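Local coordinates for 35 kDa hemin binding protein (Porphyromonas gingivalis, PDB 5Y1A), which probably binds hemin and is a cargo of the type IX secretion system, joining a thioredoxin domain to an immunoglobulin-like beta-sandwich, at residues A[86-91]-A[187-192]; A[41-46]-A[100-105]; A[145-150]-A[227-232]. All coordinates share one frame; numbering follows the deposited sequence. Where two conformers were deposited one is given.

Contact 1 of 3, residues A[86-91]-A[187-192]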
ATOM      1  N   LYS A  86      -3.642   7.161 -14.503  0.50 10.85           N
ATOM      2  CA  LYS A  86      -2.713   7.869 -15.383  0.50 11.71           C
ATOM      3  C   LYS A  86      -1.390   8.099 -14.658  0.50 12.20           C
ATOM      4  O   LYS A  86      -0.317   7.803 -15.198  0.50 11.64           O
ATOM      5  CB  LYS A  86      -3.283   9.222 -15.805  0.50 11.85           C
ATOM      6  CG  LYS A  86      -2.457   9.907 -16.902  0.50 13.29           C
ATOM      7  CD  LYS A  86      -3.255  10.067 -18.187  0.50 16.91           C
ATOM      8  CE  LYS A  86      -4.098  11.334 -18.144  0.50 17.80           C
ATOM      9  NZ  LYS A  86      -4.998  11.384 -16.949  0.50 19.55           N
ATOM     10  N   LYS A  87      -1.479   8.636 -13.441  1.00 12.46           N
ATOM     11  CA  LYS A  87      -0.296   9.036 -12.679  1.00 13.01           C
ATOM     12  C   LYS A  87       0.496   7.809 -12.204  1.00 12.76           C
ATOM     13  O   LYS A  87       1.748   7.826 -12.183  1.00 12.42           O
ATOM     14  CB  LYS A  87      -0.719   9.952 -11.523  1.00 13.25           C
ATOM     15  CG  LYS A  87       0.419  10.502 -10.723  1.00 17.61           C
ATOM     16  CD  LYS A  87      -0.050  11.654  -9.850  1.00 21.21           C
ATOM     17  CE  LYS A  87       1.054  12.036  -8.879  1.00 24.87           C
ATOM     18  NZ  LYS A  87       1.934  13.093  -9.449  1.00 27.69           N
ATOM     19  N   TRP A  88      -0.238   6.742 -11.844  1.00 11.09           N
ATOM     20  CA  TRP A  88       0.349   5.464 -11.452  1.00 11.48           C
ATOM     21  C   TRP A  88      -0.146   4.360 -12.386  1.00 11.28           C
ATOM     22  O   TRP A  88      -1.065   3.609 -12.044  1.00 11.33           O
ATOM     23  CB  TRP A  88      -0.027   5.114  -9.999  1.00 10.59           C
ATOM     24  CG  TRP A  88       0.579   6.082  -8.999  1.00 11.28           C
ATOM     25  CD1 TRP A  88       1.831   6.040  -8.489  1.00 11.74           C
ATOM     26  CD2 TRP A  88      -0.060   7.228  -8.424  1.00 11.41           C
ATOM     27  NE1 TRP A  88       2.027   7.103  -7.610  1.00 11.88           N
ATOM     28  CE2 TRP A  88       0.883   7.850  -7.566  1.00 12.29           C
ATOM     29  CE3 TRP A  88      -1.339   7.810  -8.572  1.00 11.13           C
ATOM     30  CZ2 TRP A  88       0.579   9.002  -6.818  1.00 11.37           C
ATOM     31  CZ3 TRP A  88      -1.646   8.944  -7.831  1.00 11.96           C
ATOM     32  CH2 TRP A  88      -0.688   9.533  -6.966  1.00 12.87           C
ATOM     33  N   PRO A  89       0.467   4.246 -13.578  1.00 10.97           N
ATOM     34  CA  PRO A  89      -0.043   3.305 -14.587  1.00 11.13           C
ATOM     35  C   PRO A  89      -0.046   1.844 -14.157  1.00 10.35           C
ATOM     36  O   PRO A  89      -0.839   1.075 -14.697  1.00 10.47           O
ATOM     37  CB  PRO A  89       0.901   3.514 -15.788  1.00 11.81           C
ATOM     38  CG  PRO A  89       1.582   4.815 -15.540  1.00 14.21           C
ATOM     39  CD  PRO A  89       1.644   4.992 -14.048  1.00 11.97           C
ATOM     40  N   ARG A  90       0.762   1.456 -13.166  1.00  9.98           N
ATOM     41  CA  ARG A  90       0.744   0.052 -12.740  1.00 10.12           C
ATOM     42  C   ARG A  90      -0.592  -0.266 -12.044  1.00  9.89           C
ATOM     43  O   ARG A  90      -0.999  -1.426 -11.994  1.00  9.50           O
ATOM     44  CB  ARG A  90       1.933  -0.275 -11.839  1.00 10.22           C
ATOM     45  CG  ARG A  90       3.293  -0.244 -12.586  1.00 10.88           C
ATOM     46  CD  ARG A  90       4.503  -0.492 -11.677  1.00 12.01           C
ATOM     47  NE  ARG A  90       4.236  -1.569 -10.726  1.00 12.24           N
ATOM     48  CZ  ARG A  90       4.321  -2.877 -10.976  1.00 15.32           C
ATOM     49  NH1 ARG A  90       4.713  -3.337 -12.172  1.00 15.19           N
ATOM     50  NH2 ARG A  90       4.001  -3.730 -10.002  1.00 11.34           N
ATOM     51  N   VAL A  91      -1.248   0.764 -11.513  1.00 10.02           N
ATOM     52  CA  VAL A  91      -2.620   0.616 -10.982  1.00  9.96           C
ATOM     53  C   VAL A  91      -3.607   0.242 -12.119  1.00 10.06           C
ATOM     54  O   VAL A  91      -4.454  -0.641 -11.950  1.00  9.58           O
ATOM     55  CB  VAL A  91      -3.110   1.875 -10.183  1.00  9.95           C
ATOM     56  CG1 VAL A  91      -4.574   1.701  -9.737  1.00  8.30           C
ATOM     57  CG2 VAL A  91      -2.210   2.169  -8.961  1.00  9.94           C
ATOM     58  N   ASN A 187      -4.454   6.617   2.460  1.00  9.69           N
ATOM     59  CA  ASN A 187      -5.691   7.108   3.108  1.00  9.70           C
ATOM     60  C   ASN A 187      -5.717   8.614   3.132  1.00 10.40           C
ATOM     61  O   ASN A 187      -4.669   9.250   2.899  1.00 10.40           O
ATOM     62  CB  ASN A 187      -5.817   6.556   4.518  1.00 11.03           C
ATOM     63  CG  ASN A 187      -5.790   5.042   4.536  1.00 12.71           C
ATOM     64  OD1 ASN A 187      -6.491   4.390   3.745  1.00 11.14           O
ATOM     65  ND2 ASN A 187      -4.975   4.469   5.424  1.00 12.62           N
ATOM     66  N   ASN A 188      -6.889   9.182   3.444  1.00  9.58           N
ATOM     67  CA  ASN A 188      -7.073  10.643   3.450  1.00 10.64           C
ATOM     68  C   ASN A 188      -6.426  11.323   2.261  1.00 11.22           C
ATOM     69  O   ASN A 188      -5.663  12.310   2.394  1.00 12.48           O
ATOM     70  CB  ASN A 188      -6.546  11.236   4.759  1.00 10.86           C
ATOM     71  CG  ASN A 188      -7.314  10.755   5.953  1.00 12.68           C
ATOM     72  OD1 ASN A 188      -8.528  10.590   5.891  1.00 13.46           O
ATOM     73  ND2 ASN A 188      -6.606  10.522   7.061  1.00 15.59           N
ATOM     74  N   MET A 189      -6.745  10.812   1.086  1.00 10.34           N
ATOM     75  CA  MET A 189      -6.057  11.214  -0.108  1.00 10.60           C
ATOM     76  C   MET A 189      -6.869  12.213  -0.900  1.00 11.48           C
ATOM     77  O   MET A 189      -8.011  11.948  -1.250  1.00 11.44           O
ATOM     78  CB  MET A 189      -5.781   9.978  -0.993  1.00 10.90           C
ATOM     79  CG  MET A 189      -5.107  10.313  -2.318  1.00 11.28           C
ATOM     80  SD  MET A 189      -4.911   8.829  -3.414  1.00  6.94           S
ATOM     81  CE  MET A 189      -4.040   9.589  -4.759  1.00 14.22           C
ATOM     82  N   LYS A 190      -6.265  13.353  -1.215  1.00 12.77           N
ATOM     83  CA  LYS A 190      -6.924  14.317  -2.089  1.00 14.70           C
ATOM     84  C   LYS A 190      -7.038  13.726  -3.499  1.00 13.37           C
ATOM     85  O   LYS A 190      -6.035  13.264  -4.046  1.00 14.20           O
ATOM     86  CB  LYS A 190      -6.146  15.641  -2.152  1.00 15.09           C
ATOM     87  CG  LYS A 190      -6.859  16.684  -3.023  1.00 17.66           C
ATOM     88  CD  LYS A 190      -6.261  18.090  -2.854  1.00 18.97           C
ATOM     89  CE  LYS A 190      -7.167  19.160  -3.478  1.00 24.41           C
ATOM     90  NZ  LYS A 190      -6.392  20.430  -3.765  1.00 29.61           N
ATOM     91  N   PRO A 191      -8.253  13.710  -4.073  1.00 13.12           N
ATOM     92  CA  PRO A 191      -8.387  13.231  -5.456  1.00 13.12           C
ATOM     93  C   PRO A 191      -7.499  14.001  -6.438  1.00 13.95           C
ATOM     94  O   PRO A 191      -7.160  15.169  -6.186  1.00 13.68           O
ATOM     95  CB  PRO A 191      -9.868  13.474  -5.763  1.00 12.92           C
ATOM     96  CG  PRO A 191     -10.536  13.359  -4.428  1.00 13.95           C
ATOM     97  CD  PRO A 191      -9.569  14.051  -3.494  1.00 13.58           C
ATOM     98  N   ILE A 192      -7.111  13.342  -7.533  1.00 13.52           N
ATOM     99  CA  ILE A 192      -6.236  13.954  -8.539  1.00 14.37           C
ATOM    100  C   ILE A 192      -7.041  14.997  -9.330  1.00 14.94           C
ATOM    101  O   ILE A 192      -6.574  16.120  -9.559  1.00 14.88           O
ATOM    102  CB  ILE A 192      -5.605  12.887  -9.493  1.00 14.33           C
ATOM    103  CG1 ILE A 192      -4.621  11.958  -8.736  1.00 15.82           C
ATOM    104  CG2 ILE A 192      -4.993  13.552 -10.744  1.00 14.17           C
ATOM    105  CD1 ILE A 192      -3.489  12.652  -7.945  1.00 17.50           C
TER
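The six-membered end of the Trp88 indole receives two apolar tips from the segment 187-192. Met189 comes from the opposite direction: its CG is anti to the backbone N (chi1 177°) and the rest of the chain runs on extended, which carries CE to within 3.9 Å of Trp88 CZ3. The same methyl lies 4.0 Å from Trp88 CH2, and it approaches the ring obliquely. Ile192 adds its CD1 beside the same corner, 4.1 Å from Trp88 CZ3. An unbranched, flexible methionine suits this place because it can reach across to the ring and end in a slim methyl.

Aliphatic lysine carbons extend the apolar patch. Lys87 CD reaches Ile192 CD1 at 4.1 Å, the two side chains crossing at about a right angle, while Lys87 CG lies over one face of the indole, toward its rim. The methylene carbons of this exposed lysine serve as apolar surface while its ammonium end lies beyond them.

Here the thioredoxin part of the chain, where Trp88 sits between the helices 83-87 and 89-102, meets a loop of the beta-sandwich. In that loop, the pairing of Asn188 and Met189 with His204 fits a G1 beta bulge.

Hydrogen bonds hold the tryptophan at both ends: its backbone O accepts from Val91 N at 2.9 Å, and its indole NE1 donates to the carbonyl O of Asp238.

Contact 2 of 3, residues A[41-46]-A[100-105]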
ATOM      1  N   GLU A  41     -11.537  -5.829  -2.875  1.00  9.10           N
ATOM      2  CA  GLU A  41     -11.002  -5.001  -3.977  1.00  8.32           C
ATOM      3  C   GLU A  41     -12.177  -4.294  -4.617  1.00  9.04           C
ATOM      4  O   GLU A  41     -13.079  -4.939  -5.140  1.00  8.32           O
ATOM      5  CB  GLU A  41     -10.183  -5.864  -4.976  1.00  7.90           C
ATOM      6  CG  GLU A  41      -8.888  -6.363  -4.299  1.00  8.06           C
ATOM      7  CD  GLU A  41      -8.173  -7.429  -5.102  1.00 10.54           C
ATOM      8  OE1 GLU A  41      -8.808  -8.470  -5.339  1.00 11.02           O
ATOM      9  OE2 GLU A  41      -6.997  -7.215  -5.494  1.00 10.87           O
ATOM     10  N   VAL A  42     -12.183  -2.960  -4.508  1.00  8.10           N
ATOM     11  CA  VAL A  42     -13.262  -2.136  -5.028  1.00  8.57           C
ATOM     12  C   VAL A  42     -12.821  -1.395  -6.283  1.00  8.78           C
ATOM     13  O   VAL A  42     -11.745  -0.781  -6.324  1.00  9.95           O
ATOM     14  CB  VAL A  42     -13.698  -1.080  -4.004  1.00  8.48           C
ATOM     15  CG1 VAL A  42     -14.972  -0.309  -4.531  1.00  7.79           C
ATOM     16  CG2 VAL A  42     -13.894  -1.754  -2.638  1.00  9.06           C
ATOM     17  N   PHE A  43     -13.687  -1.423  -7.296  1.00  9.06           N
ATOM     18  CA  PHE A  43     -13.354  -0.866  -8.618  1.00  9.06           C
ATOM     19  C   PHE A  43     -14.081   0.451  -8.826  1.00  9.29           C
ATOM     20  O   PHE A  43     -15.302   0.523  -8.735  1.00  9.57           O
ATOM     21  CB  PHE A  43     -13.677  -1.925  -9.683  1.00  9.00           C
ATOM     22  CG  PHE A  43     -13.114  -3.259  -9.320  1.00  9.65           C
ATOM     23  CD1 PHE A  43     -11.733  -3.422  -9.150  1.00  8.69           C
ATOM     24  CD2 PHE A  43     -13.955  -4.348  -9.069  1.00  8.02           C
ATOM     25  CE1 PHE A  43     -11.216  -4.664  -8.708  1.00  9.99           C
ATOM     26  CE2 PHE A  43     -13.433  -5.591  -8.645  1.00 11.26           C
ATOM     27  CZ  PHE A  43     -12.073  -5.744  -8.486  1.00 10.03           C
ATOM     28  N   THR A  44     -13.304   1.503  -9.083  1.00  9.96           N
ATOM     29  CA  THR A  44     -13.808   2.861  -8.944  1.00  9.26           C
ATOM     30  C   THR A  44     -13.092   3.835  -9.892  1.00  9.73           C
ATOM     31  O   THR A  44     -12.027   3.520 -10.450  1.00  9.31           O
ATOM     32  CB  THR A  44     -13.659   3.313  -7.454  1.00 10.20           C
ATOM     33  OG1 THR A  44     -14.385   4.528  -7.221  1.00 10.43           O
ATOM     34  CG2 THR A  44     -12.179   3.518  -7.074  1.00  9.92           C
ATOM     35  N   ALA A  45     -13.671   5.019 -10.070  1.00 10.01           N
ATOM     36  CA  ALA A  45     -13.009   6.097 -10.813  1.00 10.20           C
ATOM     37  C   ALA A  45     -13.453   7.471 -10.371  1.00 10.52           C
ATOM     38  O   ALA A  45     -14.582   7.645  -9.911  1.00 11.01           O
ATOM     39  CB  ALA A  45     -13.220   5.933 -12.309  1.00 10.82           C
ATOM     40  N   GLU A  46     -12.577   8.452 -10.566  1.00 10.49           N
ATOM     41  CA  GLU A  46     -12.861   9.831 -10.142  1.00 11.45           C
ATOM     42  C   GLU A  46     -13.991  10.481 -10.944  1.00 11.23           C
ATOM     43  O   GLU A  46     -14.687  11.380 -10.445  1.00 12.06           O
ATOM     44  CB  GLU A  46     -11.580  10.654 -10.182  1.00 11.47           C
ATOM     45  CG  GLU A  46     -10.658  10.285  -8.998  1.00 11.65           C
ATOM     46  CD  GLU A  46      -9.364  11.084  -8.951  1.00 12.17           C
ATOM     47  OE1 GLU A  46      -9.054  11.757  -9.957  1.00 12.50           O
ATOM     48  OE2 GLU A  46      -8.650  11.009  -7.914  1.00 11.67           O
ATOM     49  N   GLN A 100      -9.544  -9.236 -16.336  1.00  9.65           N
ATOM     50  CA  GLN A 100      -9.345 -10.532 -16.982  1.00 10.86           C
ATOM     51  C   GLN A 100      -9.816 -11.699 -16.089  1.00 10.75           C
ATOM     52  O   GLN A 100     -10.454 -12.644 -16.563  1.00 12.72           O
ATOM     53  CB  GLN A 100      -7.881 -10.706 -17.388  1.00 10.37           C
ATOM     54  CG  GLN A 100      -7.625 -11.998 -18.206  1.00 13.89           C
ATOM     55  CD  GLN A 100      -8.508 -12.103 -19.460  1.00 17.47           C
ATOM     56  OE1 GLN A 100      -8.631 -11.139 -20.232  1.00 17.90           O
ATOM     57  NE2 GLN A 100      -9.117 -13.282 -19.672  1.00 18.72           N
ATOM     58  N   THR A 101      -9.544 -11.607 -14.798  1.00 10.30           N
ATOM     59  CA  THR A 101      -9.880 -12.654 -13.856  1.00 10.06           C
ATOM     60  C   THR A 101     -11.351 -12.701 -13.452  1.00 10.55           C
ATOM     61  O   THR A 101     -11.977 -13.789 -13.417  1.00 10.71           O
ATOM     62  CB  THR A 101      -8.957 -12.509 -12.600  1.00  9.42           C
ATOM     63  OG1 THR A 101      -7.610 -12.684 -13.033  1.00 11.61           O
ATOM     64  CG2 THR A 101      -9.290 -13.557 -11.508  1.00 11.06           C
ATOM     65  N   LEU A 102     -11.915 -11.532 -13.180  1.00 10.27           N
ATOM     66  CA  LEU A 102     -13.228 -11.454 -12.540  1.00  9.96           C
ATOM     67  C   LEU A 102     -14.378 -11.006 -13.453  1.00 10.32           C
ATOM     68  O   LEU A 102     -15.561 -11.344 -13.205  1.00 10.29           O
ATOM     69  CB  LEU A 102     -13.149 -10.521 -11.319  1.00  8.99           C
ATOM     70  CG  LEU A 102     -12.138 -10.887 -10.240  1.00 10.24           C
ATOM     71  CD1 LEU A 102     -11.974  -9.666  -9.325  1.00 10.98           C
ATOM     72  CD2 LEU A 102     -12.672 -12.082  -9.438  1.00 11.42           C
ATOM     73  N   GLY A 103     -14.038 -10.254 -14.503  1.00 11.03           N
ATOM     74  CA  GLY A 103     -15.047  -9.733 -15.426  1.00 11.29           C
ATOM     75  C   GLY A 103     -15.790  -8.578 -14.753  1.00 12.18           C
ATOM     76  O   GLY A 103     -16.911  -8.752 -14.284  1.00 12.73           O
ATOM     77  N   ILE A 104     -15.154  -7.411 -14.732  1.00 11.54           N
ATOM     78  CA  ILE A 104     -15.670  -6.205 -14.048  1.00 11.57           C
ATOM     79  C   ILE A 104     -16.476  -5.377 -15.040  1.00 12.40           C
ATOM     80  O   ILE A 104     -15.912  -4.748 -15.917  1.00 13.27           O
ATOM     81  CB  ILE A 104     -14.477  -5.365 -13.484  1.00 12.02           C
ATOM     82  CG1 ILE A 104     -13.684  -6.247 -12.510  1.00 10.39           C
ATOM     83  CG2 ILE A 104     -14.986  -4.053 -12.802  1.00 11.91           C
ATOM     84  CD1 ILE A 104     -12.287  -5.723 -12.134  1.00 11.25           C
ATOM     85  N   PRO A 105     -17.806  -5.375 -14.879  1.00 13.38           N
ATOM     86  CA  PRO A 105     -18.708  -4.843 -15.914  1.00 14.54           C
ATOM     87  C   PRO A 105     -18.918  -3.319 -15.883  1.00 14.27           C
ATOM     88  O   PRO A 105     -19.349  -2.751 -16.879  1.00 15.61           O
ATOM     89  CB  PRO A 105     -20.024  -5.554 -15.604  1.00 14.42           C
ATOM     90  CG  PRO A 105     -20.016  -5.754 -14.099  1.00 15.59           C
ATOM     91  CD  PRO A 105     -18.542  -5.947 -13.726  1.00 14.12           C
TER
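Phe43 and Ile104 both have the first atom of the contacting branch, CG and CG1 respectively, anti to the carbonyl carbon (chi1 -48° and -59°), and a chi2 of 165° runs Ile104 on extended to CD1. The ring of one is thereby presented to the terminal methyl of the other. This is a core contact of the thioredoxin fold. Phe43 stands near the end of strand 34-44, which pairs parallel with strand 73-79 and antiparallel with strand 109-112, and Ile104 follows helix 89-102, which packs against that sheet. Beyond Phe43 come Cys48 and Cys51, whose spacing at a helix start is consistent with a thioredoxin-type CxxC; the ring lies near them without touching.

The methyl CD1 of Ile104 sits almost exactly over the middle of the ring, 3.5 Å from the centroid of Phe43, in a CH-pi contact. Isoleucine suits the site because its second branch is used as well: CG2 of Ile104 lies 3.9 Å from Phe43 CD2, next to the carbon that bears the stem. Leu102 takes the far end, its CD1 coming obliquely to within 4.0 Å of Phe43 CZ. Between these two aliphatic residues, Gly103 ends the helix with positive phi, a conformation easy for a residue without a side chain and a turn consistent with both neighbours facing the ring. Phe107 and Leu98 also touch Phe43.

Glu41 lies on the same strand face as Phe43, and its buried carboxylate is satisfied through OE2 by a salt bridge to Arg114 and a hydrogen bond to the Tyr183 hydroxyl. On the face of the phenyl ring opposite Ile104, Glu41 O lies 3.5 Å above the plane of Phe43, toward its rim.

Contact 3 of 3, residues A[145-150]-A[227-232]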
ATOM      1  N   ALA A 145      -3.671 -20.347   5.512  1.00 12.14           N
ATOM      2  CA  ALA A 145      -2.418 -19.588   5.417  1.00 11.87           C
ATOM      3  C   ALA A 145      -2.493 -18.387   6.327  1.00 12.26           C
ATOM      4  O   ALA A 145      -3.588 -17.984   6.758  1.00 12.31           O
ATOM      5  CB  ALA A 145      -2.138 -19.160   3.962  1.00 11.00           C
ATOM      6  N   GLU A 146      -1.325 -17.820   6.633  1.00 12.41           N
ATOM      7  CA  GLU A 146      -1.249 -16.600   7.420  1.00 14.99           C
ATOM      8  C   GLU A 146      -0.081 -15.801   6.867  1.00 14.07           C
ATOM      9  O   GLU A 146       0.908 -16.378   6.378  1.00 13.21           O
ATOM     10  CB  GLU A 146      -1.040 -16.945   8.901  1.00 15.45           C
ATOM     11  CG  GLU A 146      -0.626 -15.823   9.819  1.00 19.52           C
ATOM     12  CD  GLU A 146      -0.250 -16.359  11.186  1.00 19.48           C
ATOM     13  OE1 GLU A 146       0.963 -16.586  11.437  1.00 25.72           O
ATOM     14  OE2 GLU A 146      -1.185 -16.571  11.990  1.00 22.79           O
ATOM     15  N   VAL A 147      -0.207 -14.480   6.932  1.00 13.08           N
ATOM     16  CA  VAL A 147       0.903 -13.612   6.553  1.00 13.11           C
ATOM     17  C   VAL A 147       0.992 -12.444   7.515  1.00 12.71           C
ATOM     18  O   VAL A 147      -0.015 -11.766   7.801  1.00 12.42           O
ATOM     19  CB  VAL A 147       0.868 -13.174   5.057  1.00 14.34           C
ATOM     20  CG1 VAL A 147      -0.441 -12.494   4.706  1.00 13.37           C
ATOM     21  CG2 VAL A 147       2.081 -12.288   4.723  1.00 14.22           C
ATOM     22  N   ASN A 148       2.206 -12.263   8.019  1.00 13.16           N
ATOM     23  CA  ASN A 148       2.545 -11.249   9.012  1.00 14.39           C
ATOM     24  C   ASN A 148       3.490 -10.254   8.358  1.00 13.91           C
ATOM     25  O   ASN A 148       4.320 -10.634   7.529  1.00 13.55           O
ATOM     26  CB  ASN A 148       3.228 -11.914  10.210  1.00 15.39           C
ATOM     27  CG  ASN A 148       2.334 -12.950  10.885  1.00 18.05           C
ATOM     28  OD1 ASN A 148       1.247 -12.624  11.375  1.00 20.80           O
ATOM     29  ND2 ASN A 148       2.770 -14.199  10.869  1.00 21.87           N
ATOM     30  N   LEU A 149       3.381  -8.992   8.767  1.00 13.78           N
ATOM     31  CA  LEU A 149       4.146  -7.914   8.152  1.00 13.27           C
ATOM     32  C   LEU A 149       4.990  -7.191   9.185  1.00 13.09           C
ATOM     33  O   LEU A 149       4.502  -6.845  10.286  1.00 12.62           O
ATOM     34  CB  LEU A 149       3.182  -6.902   7.525  1.00 12.99           C
ATOM     35  CG  LEU A 149       2.492  -7.201   6.199  1.00 12.77           C
ATOM     36  CD1 LEU A 149       1.520  -8.402   6.294  1.00 11.88           C
ATOM     37  CD2 LEU A 149       1.760  -5.949   5.778  1.00 11.76           C
ATOM     38  N   LYS A 150       6.259  -6.993   8.838  1.00 13.02           N
ATOM     39  CA  LYS A 150       7.135  -6.105   9.591  1.00 12.50           C
ATOM     40  C   LYS A 150       7.614  -5.037   8.622  1.00 11.32           C
ATOM     41  O   LYS A 150       8.322  -5.329   7.645  1.00 11.36           O
ATOM     42  CB  LYS A 150       8.299  -6.866  10.249  1.00 13.28           C
ATOM     43  CG  LYS A 150       9.373  -5.960  10.885  1.00 16.76           C
ATOM     44  CD  LYS A 150       8.812  -5.012  11.945  1.00 19.68           C
ATOM     45  CE  LYS A 150       9.898  -3.972  12.332  1.00 21.53           C
ATOM     46  NZ  LYS A 150       9.560  -3.173  13.543  1.00 24.66           N
ATOM     47  N   GLY A 227       6.075 -25.449   5.838  1.00 17.95           N
ATOM     48  CA  GLY A 227       5.049 -24.505   5.389  1.00 15.92           C
ATOM     49  C   GLY A 227       5.395 -23.018   5.443  1.00 15.40           C
ATOM     50  O   GLY A 227       4.559 -22.186   5.111  1.00 14.70           O
ATOM     51  N   SER A 228       6.612 -22.677   5.862  0.50 14.61           N
ATOM     52  CA  SER A 228       6.943 -21.270   6.117  0.50 13.32           C
ATOM     53  C   SER A 228       7.426 -20.592   4.844  0.50 13.52           C
ATOM     54  O   SER A 228       7.877 -21.259   3.913  0.50 13.32           O
ATOM     55  CB  SER A 228       8.014 -21.140   7.210  0.50 13.24           C
ATOM     56  OG  SER A 228       9.222 -21.758   6.811  0.50  9.60           O
ATOM     57  N   PHE A 229       7.341 -19.262   4.829  1.00 13.71           N
ATOM     58  CA  PHE A 229       7.889 -18.437   3.739  1.00 13.60           C
ATOM     59  C   PHE A 229       8.290 -17.056   4.258  1.00 13.88           C
ATOM     60  O   PHE A 229       7.782 -16.591   5.277  1.00 12.48           O
ATOM     61  CB  PHE A 229       6.883 -18.276   2.602  1.00 13.88           C
ATOM     62  CG  PHE A 229       5.626 -17.507   3.000  1.00 13.86           C
ATOM     63  CD1 PHE A 229       5.601 -16.107   2.940  1.00 14.00           C
ATOM     64  CD2 PHE A 229       4.475 -18.191   3.432  1.00 14.98           C
ATOM     65  CE1 PHE A 229       4.442 -15.388   3.294  1.00 16.47           C
ATOM     66  CE2 PHE A 229       3.320 -17.499   3.781  1.00 14.92           C
ATOM     67  CZ  PHE A 229       3.308 -16.079   3.727  1.00 15.17           C
ATOM     68  N   THR A 230       9.189 -16.411   3.515  1.00 15.32           N
ATOM     69  CA  THR A 230       9.630 -15.049   3.801  1.00 16.06           C
ATOM     70  C   THR A 230       9.864 -14.341   2.478  1.00 15.94           C
ATOM     71  O   THR A 230      10.542 -14.888   1.604  1.00 15.82           O
ATOM     72  CB  THR A 230      10.956 -15.006   4.609  1.00 16.52           C
ATOM     73  OG1 THR A 230      10.799 -15.703   5.848  1.00 18.77           O
ATOM     74  CG2 THR A 230      11.349 -13.556   4.929  1.00 19.80           C
ATOM     75  N   ILE A 231       9.276 -13.151   2.326  1.00 14.38           N
ATOM     76  CA  ILE A 231       9.535 -12.281   1.169  1.00 15.74           C
ATOM     77  C   ILE A 231       9.870 -10.909   1.742  1.00 15.22           C
ATOM     78  O   ILE A 231       9.153 -10.435   2.618  1.00 15.89           O
ATOM     79  CB  ILE A 231       8.287 -12.163   0.221  1.00 14.96           C
ATOM     80  CG1 ILE A 231       8.135 -13.466  -0.582  1.00 16.85           C
ATOM     81  CG2 ILE A 231       8.401 -10.928  -0.715  1.00 15.63           C
ATOM     82  CD1 ILE A 231       7.228 -13.385  -1.808  1.00 17.36           C
ATOM     83  N   LYS A 232      10.946 -10.285   1.259  1.00 14.91           N
ATOM     84  CA  LYS A 232      11.303  -8.943   1.705  1.00 15.93           C
ATOM     85  C   LYS A 232      11.297  -7.990   0.506  1.00 14.83           C
ATOM     86  O   LYS A 232      11.853  -8.306  -0.560  1.00 15.55           O
ATOM     87  CB  LYS A 232      12.680  -8.909   2.415  1.00 16.53           C
ATOM     88  CG  LYS A 232      13.046  -7.504   2.934  1.00 18.33           C
ATOM     89  CD  LYS A 232      14.381  -7.479   3.728  1.00 19.00           C
ATOM     90  CE  LYS A 232      14.547  -6.168   4.485  1.00 21.94           C
ATOM     91  NZ  LYS A 232      16.002  -5.861   4.737  1.00 24.10           N
TER
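Phe229 and Val147 carry the apolar part of this contact, the ring meeting the valine with its edge. Phe229 CZ lies 4.0 Å from Val147 CB, near the ring plane, and Val147 CG2 is 4.1 Å from the same carbon. The phenylalanine CG is placed between its own backbone N and carbonyl carbon (chi1 65°), a tight setting that swings the ring out of strand 228-235 toward strand 145-153. A long, flat side chain is needed, because Val147 CA and Phe229 CA are 8.9 Å apart.

The reason for that distance is the sheet itself. In the beta-sandwich, consistent with the immunoglobulin-like domain of this secreted protein, strand 161-169 runs between the two segments and pairs antiparallel with each. Its backbone bonds, Phe229 with Gly167 and Glu146 with Lys168, place Gly167 between Phe229 and Val147. Glycine has no side chain to obstruct the ring on its way across. Val251, from the facing sheet, touches both Phe229 and Val147, so the pair belongs to the sandwich interior.

One carbonyl joins the contact with the ring: Glu146 O lies obliquely to it, 3.6 Å from Phe229 CZ.

A side-chain hydrogen bond links Glu146 and Asn148 along strand 145-153, whose alternate residues put both side chains on the face turned away from Val251. There Asn148 ND2 donates to Glu146 OE1 at 3.0 Å with an N-H...O angle of 161°, the donor standing above the carboxylate plane. Farther along the same face, the Lys150 ammonium forms a salt bridge with Glu275.

From the N terminus, the chain passes through 41-46 in the thioredoxin sheet, then 86-91, before helix 89-102 brings 100-105 back and closes contact 2. It next enters the sandwich at 145-150, and only at 187-192 does it return to the thioredoxin part and close contact 1, so contacts 1 and 2 cross. Contact 3 closes last, at 227-232, and also crosses contact 1; contacts 2 and 3 follow in series. Contacts 2 and 3 each lie inside one domain, whereas contact 1 joins the two. Contacts 1 and 2 touch through a probable hydrogen bond of Ile192 N to Glu46 OE2, 2.8 Å; contact 3 touches neither.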